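Local structure of probable ribosomal RNA small subunit methyltransferase (Thermus thermophilus, 3DMH) at residues 64-76 against 86-98. The protein methylates 16S ribosomal RNA at the N2 atom of a guanine, using S-adenosylmethionine as methyl donor. Residues are numbered along the deposited sequence; the frame is centred on the assembly and turned at random.
Sequences EGRMAVERLETSR and GLQARLALPWEAA
Leu-72 packs its two methyl branches against the 86-98 segment at separate points: CD2 lies 3.9 Å from Ala-92 CB, while CD1 reaches 3.8 Å to Ala-97 CB beyond the 3-10 turn 94-96. Nearby, Thr-74 CG2 meets Leu-93 CD2, and Pro-94 continues this buried patch toward Tyr-117 of helix 115-128. Parallel backbone pairing joins the strands here: Arg-90 N bonds to Arg-71 O (2.8 Å), Glu-73 N to Arg-90 O, and Ala-92 N to Glu-73 O. Strands 68-73 and 90-91 are the two parallel strands of a beta-alpha-beta unit connected through helix 76-84, with 90-91 the short outermost strand of its Rossmann-like sheet.

Arg-71 lies buried with its chain extended from CG to NE (chi2 168°), its guanidinium sandwiched between Val-69 CG1 and Leu-87 CB. In the guanidinium plane, NH1 donates to a lone pair of Gln-88 O (2.9 Å) and NH2 to Glu-64 OE1 (2.8 Å). Water 1 links Glu-64 OE2 to Gln-88 N.

The solvent side is looser. Exposed Arg-90 offers NE to the syn side of Glu-70 OE1 at 3.1 Å, 26° out of the carboxylate plane, a salt bridge made through one hydrogen bond. Glu-70 OE2 accepts Arg-71 N (2.9 Å) through its anti lone pair. The buried Arg-71 charge is thus probably balanced by Glu-64, its guanidinium fixed in rotation by two in-plane bonds, whereas the outer pair is likely weakened by solvent.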
loop_
_atom_site.group_PDB
_atom_site.type_symbol
_atom_site.label_atom_id
_atom_site.label_comp_id
_atom_site.label_asym_id
_atom_site.label_seq_id
_atom_site.Cartn_x
_atom_site.Cartn_y
_atom_site.Cartn_z
ATOM N N GLU A 64 4.328 1.475 -24.406
ATOM C CA GLU A 64 4.328 2.938 -24.438
ATOM C C GLU A 64 4.833 3.424 -25.799
ATOM O O GLU A 64 5.828 2.940 -26.322
ATOM C CB GLU A 64 5.160 3.491 -23.254
ATOM C CG GLU A 64 5.154 5.037 -23.087
ATOM C CD GLU A 64 3.843 5.634 -22.568
ATOM O OE1 GLU A 64 2.890 4.902 -22.158
ATOM O OE2 GLU A 64 3.764 6.885 -22.561
ATOM N N GLY A 65 4.090 4.336 -26.412
ATOM C CA GLY A 65 4.493 4.830 -27.728
ATOM C C GLY A 65 4.002 4.008 -28.910
ATOM O O GLY A 65 4.027 4.487 -30.047
ATOM N N ARG A 66 3.565 2.773 -28.654
ATOM C CA ARG A 66 2.963 1.916 -29.688
ATOM C C ARG A 66 1.437 1.795 -29.540
ATOM O O ARG A 66 0.721 1.480 -30.499
ATOM C CB ARG A 66 3.610 0.537 -29.649
ATOM C CG ARG A 66 5.103 0.586 -29.966
ATOM C CD ARG A 66 5.424 -0.439 -31.036
ATOM N NE ARG A 66 5.954 -1.659 -30.448
ATOM C CZ ARG A 66 5.915 -2.852 -31.035
ATOM N NH1 ARG A 66 5.338 -3.006 -32.221
ATOM N NH2 ARG A 66 6.436 -3.901 -30.421
ATOM N N MET A 67 0.960 2.053 -28.329
ATOM C CA MET A 67 -0.443 1.953 -27.947
ATOM C C MET A 67 -0.721 3.127 -27.036
ATOM O O MET A 67 0.221 3.685 -26.462
ATOM C CB MET A 67 -0.671 0.700 -27.081
ATOM C CG MET A 67 -0.566 -0.581 -27.828
ATOM S SD MET A 67 -1.182 -1.908 -26.807
ATOM C CE MET A 67 -2.940 -1.556 -26.857
ATOM N N ALA A 68 -1.992 3.476 -26.867
ATOM C CA ALA A 68 -2.374 4.355 -25.760
ATOM C C ALA A 68 -2.402 3.485 -24.515
ATOM O O ALA A 68 -3.066 2.452 -24.499
ATOM C CB ALA A 68 -3.734 4.971 -26.005
ATOM N N VAL A 69 -1.661 3.875 -23.492
ATOM C CA VAL A 69 -1.615 3.072 -22.270
ATOM C C VAL A 69 -2.082 3.881 -21.066
ATOM O O VAL A 69 -1.519 4.942 -20.762
ATOM C CB VAL A 69 -0.197 2.549 -21.983
ATOM C CG1 VAL A 69 -0.173 1.669 -20.734
ATOM C CG2 VAL A 69 0.361 1.790 -23.199
ATOM N N GLU A 70 -3.100 3.367 -20.386
ATOM C CA GLU A 70 -3.557 3.955 -19.124
ATOM C C GLU A 70 -3.096 3.027 -18.000
ATOM O O GLU A 70 -2.901 1.827 -18.206
ATOM C CB GLU A 70 -5.079 4.100 -19.148
ATOM C CG GLU A 70 -5.715 4.654 -17.860
ATOM C CD GLU A 70 -5.251 6.060 -17.510
ATOM O OE1 GLU A 70 -6.038 7.001 -17.777
ATOM O OE2 GLU A 70 -4.124 6.236 -16.983
ATOM N N ARG A 71 -2.888 3.589 -16.817
ATOM C CA ARG A 71 -2.356 2.826 -15.675
ATOM C C ARG A 71 -3.148 3.217 -14.459
ATOM O O ARG A 71 -3.298 4.412 -14.207
ATOM C CB ARG A 71 -0.882 3.171 -15.446
ATOM C CG ARG A 71 0.004 2.894 -16.650
ATOM C CD ARG A 71 1.401 3.527 -16.453
ATOM N NE ARG A 71 2.223 3.182 -17.622
ATOM C CZ ARG A 71 2.142 3.795 -18.802
ATOM N NH1 ARG A 71 1.330 4.850 -18.999
ATOM N NH2 ARG A 71 2.889 3.357 -19.801
ATOM N N LEU A 72 -3.656 2.232 -13.724
ATOM C CA LEU A 72 -4.361 2.522 -12.459
ATOM C C LEU A 72 -3.501 2.039 -11.311
ATOM O O LEU A 72 -3.194 0.848 -11.235
ATOM C CB LEU A 72 -5.736 1.817 -12.429
ATOM C CG LEU A 72 -6.645 2.136 -13.632
ATOM C CD1 LEU A 72 -8.017 1.538 -13.352
ATOM C CD2 LEU A 72 -6.781 3.612 -13.936
ATOM N N GLU A 73 -3.163 2.941 -10.388
ATOM C CA GLU A 73 -2.219 2.585 -9.351
ATOM C C GLU A 73 -2.672 3.111 -7.991
ATOM O O GLU A 73 -3.151 4.251 -7.865
ATOM C CB GLU A 73 -0.855 3.133 -9.728
ATOM C CG GLU A 73 0.257 2.933 -8.687
ATOM C CD GLU A 73 0.451 1.479 -8.317
ATOM O OE1 GLU A 73 0.840 0.679 -9.188
ATOM O OE2 GLU A 73 0.222 1.084 -7.150
ATOM N N THR A 74 -2.543 2.245 -6.986
ATOM C CA THR A 74 -2.966 2.573 -5.631
ATOM C C THR A 74 -1.876 3.177 -4.750
ATOM O O THR A 74 -2.187 3.844 -3.757
ATOM C CB THR A 74 -3.511 1.324 -4.889
ATOM O OG1 THR A 74 -2.523 0.288 -4.982
ATOM C CG2 THR A 74 -4.773 0.803 -5.563
ATOM N N SER A 75 -0.604 2.928 -5.099
ATOM C CA SER A 75 0.503 3.413 -4.283
ATOM C C SER A 75 0.904 4.813 -4.664
ATOM O O SER A 75 1.253 5.090 -5.816
ATOM C CB SER A 75 1.696 2.468 -4.442
ATOM O OG SER A 75 2.929 3.084 -4.021
ATOM N N ARG A 76 0.911 5.693 -3.675
ATOM C CA ARG A 76 1.340 7.065 -3.918
ATOM C C ARG A 76 2.791 7.110 -4.395
ATOM O O ARG A 76 3.100 7.818 -5.349
ATOM C CB ARG A 76 1.131 7.952 -2.679
ATOM C CG ARG A 76 1.011 9.400 -3.076
ATOM C CD ARG A 76 -0.450 9.715 -3.488
ATOM N NE ARG A 76 -0.576 11.055 -4.030
ATOM C CZ ARG A 76 -1.733 11.704 -4.134
ATOM N NH1 ARG A 76 -2.883 11.122 -3.751
ATOM N NH2 ARG A 76 -1.733 12.954 -4.627
ATOM N N GLY A 86 6.853 10.447 -17.030
ATOM C CA GLY A 86 5.957 10.909 -18.102
ATOM C C GLY A 86 4.969 9.848 -18.550
ATOM O O GLY A 86 4.504 9.886 -19.711
ATOM N N LEU A 87 4.623 8.927 -17.651
ATOM C CA LEU A 87 3.722 7.815 -17.996
ATOM C C LEU A 87 2.357 8.120 -17.420
ATOM O O LEU A 87 2.256 8.326 -16.221
ATOM C CB LEU A 87 4.263 6.491 -17.429
ATOM C CG LEU A 87 5.644 6.037 -17.925
ATOM C CD1 LEU A 87 6.112 4.800 -17.193
ATOM C CD2 LEU A 87 5.618 5.790 -19.437
ATOM N N GLN A 88 1.331 8.161 -18.277
ATOM C CA GLN A 88 -0.042 8.442 -17.829
ATOM C C GLN A 88 -0.384 7.430 -16.752
ATOM O O GLN A 88 -0.175 6.230 -16.934
ATOM C CB GLN A 88 -1.001 8.309 -19.007
ATOM C CG GLN A 88 -2.420 8.753 -18.665
ATOM C CD GLN A 88 -3.356 8.621 -19.824
ATOM O OE1 GLN A 88 -4.186 7.715 -19.856
ATOM N NE2 GLN A 88 -3.236 9.521 -20.796
ATOM N N ALA A 89 -0.927 7.928 -15.645
ATOM C CA ALA A 89 -1.283 7.063 -14.543
ATOM C C ALA A 89 -2.294 7.783 -13.702
ATOM O O ALA A 89 -2.228 9.009 -13.543
ATOM C CB ALA A 89 -0.071 6.704 -13.724
ATOM N N ARG A 90 -3.242 7.025 -13.173
ATOM C CA ARG A 90 -4.241 7.609 -12.280
ATOM C C ARG A 90 -4.171 6.970 -10.925
ATOM O O ARG A 90 -3.924 5.776 -10.815
ATOM C CB ARG A 90 -5.655 7.353 -12.812
ATOM C CG ARG A 90 -5.880 7.725 -14.261
ATOM C CD ARG A 90 -5.559 9.154 -14.541
ATOM N NE ARG A 90 -5.838 9.464 -15.947
ATOM C CZ ARG A 90 -5.684 10.659 -16.504
ATOM N NH1 ARG A 90 -5.202 11.678 -15.813
ATOM N NH2 ARG A 90 -5.979 10.827 -17.787
ATOM N N LEU A 91 -4.479 7.766 -9.910
ATOM C CA LEU A 91 -4.653 7.286 -8.553
ATOM C C LEU A 91 -6.009 6.574 -8.534
ATOM O O LEU A 91 -7.063 7.213 -8.495
ATOM C CB LEU A 91 -4.657 8.499 -7.622
ATOM C CG LEU A 91 -3.340 9.281 -7.584
ATOM C CD1 LEU A 91 -3.665 10.713 -7.159
ATOM C CD2 LEU A 91 -2.332 8.609 -6.644
ATOM N N ALA A 92 -5.965 5.246 -8.566
ATOM C CA ALA A 92 -7.198 4.499 -8.814
ATOM C C ALA A 92 -7.093 3.059 -8.383
ATOM O O ALA A 92 -6.032 2.463 -8.454
ATOM C CB ALA A 92 -7.566 4.579 -10.278
ATOM N N LEU A 93 -8.214 2.528 -7.901
ATOM C CA LEU A 93 -8.323 1.117 -7.634
ATOM C C LEU A 93 -8.509 0.359 -8.945
ATOM O O LEU A 93 -9.068 0.896 -9.910
ATOM C CB LEU A 93 -9.550 0.872 -6.759
ATOM C CG LEU A 93 -9.579 1.679 -5.458
ATOM C CD1 LEU A 93 -10.981 1.633 -4.869
ATOM C CD2 LEU A 93 -8.564 1.134 -4.469
ATOM N N PRO A 94 -8.075 -0.917 -8.987
ATOM C CA PRO A 94 -8.175 -1.666 -10.233
ATOM C C PRO A 94 -9.609 -1.736 -10.730
ATOM O O PRO A 94 -9.858 -1.611 -11.940
ATOM C CB PRO A 94 -7.664 -3.067 -9.851
ATOM C CG PRO A 94 -6.806 -2.860 -8.653
ATOM C CD PRO A 94 -7.365 -1.660 -7.921
ATOM N N TRP A 95 -10.549 -1.900 -9.794
ATOM C CA TRP A 95 -11.961 -2.005 -10.150
ATOM C C TRP A 95 -12.661 -0.679 -10.467
ATOM O O TRP A 95 -13.887 -0.640 -10.691
ATOM C CB TRP A 95 -12.734 -2.781 -9.081
ATOM C CG TRP A 95 -12.540 -2.243 -7.706
ATOM C CD1 TRP A 95 -13.269 -1.265 -7.107
ATOM C CD2 TRP A 95 -11.558 -2.666 -6.748
ATOM N NE1 TRP A 95 -12.817 -1.051 -5.825
ATOM C CE2 TRP A 95 -11.758 -1.890 -5.582
ATOM C CE3 TRP A 95 -10.529 -3.621 -6.762
ATOM C CZ2 TRP A 95 -10.970 -2.044 -4.425
ATOM C CZ3 TRP A 95 -9.737 -3.778 -5.605
ATOM C CH2 TRP A 95 -9.962 -2.987 -4.461
ATOM N N GLU A 96 -11.888 0.396 -10.509
ATOM C CA GLU A 96 -12.396 1.670 -10.999
ATOM C C GLU A 96 -12.208 1.782 -12.512
ATOM O O GLU A 96 -12.586 2.797 -13.100
ATOM C CB GLU A 96 -11.776 2.855 -10.251
ATOM C CG GLU A 96 -12.308 2.965 -8.812
ATOM C CD GLU A 96 -11.664 4.075 -8.002
ATOM O OE1 GLU A 96 -10.463 4.357 -8.237
ATOM O OE2 GLU A 96 -12.371 4.660 -7.145
ATOM N N ALA A 97 -11.658 0.738 -13.138
ATOM C CA ALA A 97 -11.437 0.732 -14.585
ATOM C C ALA A 97 -12.741 0.892 -15.361
ATOM O O ALA A 97 -13.755 0.328 -14.986
ATOM C CB ALA A 97 -10.727 -0.544 -15.023
ATOM N N ALA A 98 -12.678 1.684 -16.426
ATOM C CA ALA A 98 -13.792 1.858 -17.358
ATOM C C ALA A 98 -14.166 0.536 -18.031
ATOM O O ALA A 98 -13.303 -0.178 -18.553
ATOM C CB ALA A 98 -13.430 2.909 -18.402
HETATM O O HOH W 1 1.679 7.844 -21.034
HETATM O O HOH W 2 -4.839 -0.147 -9.153
#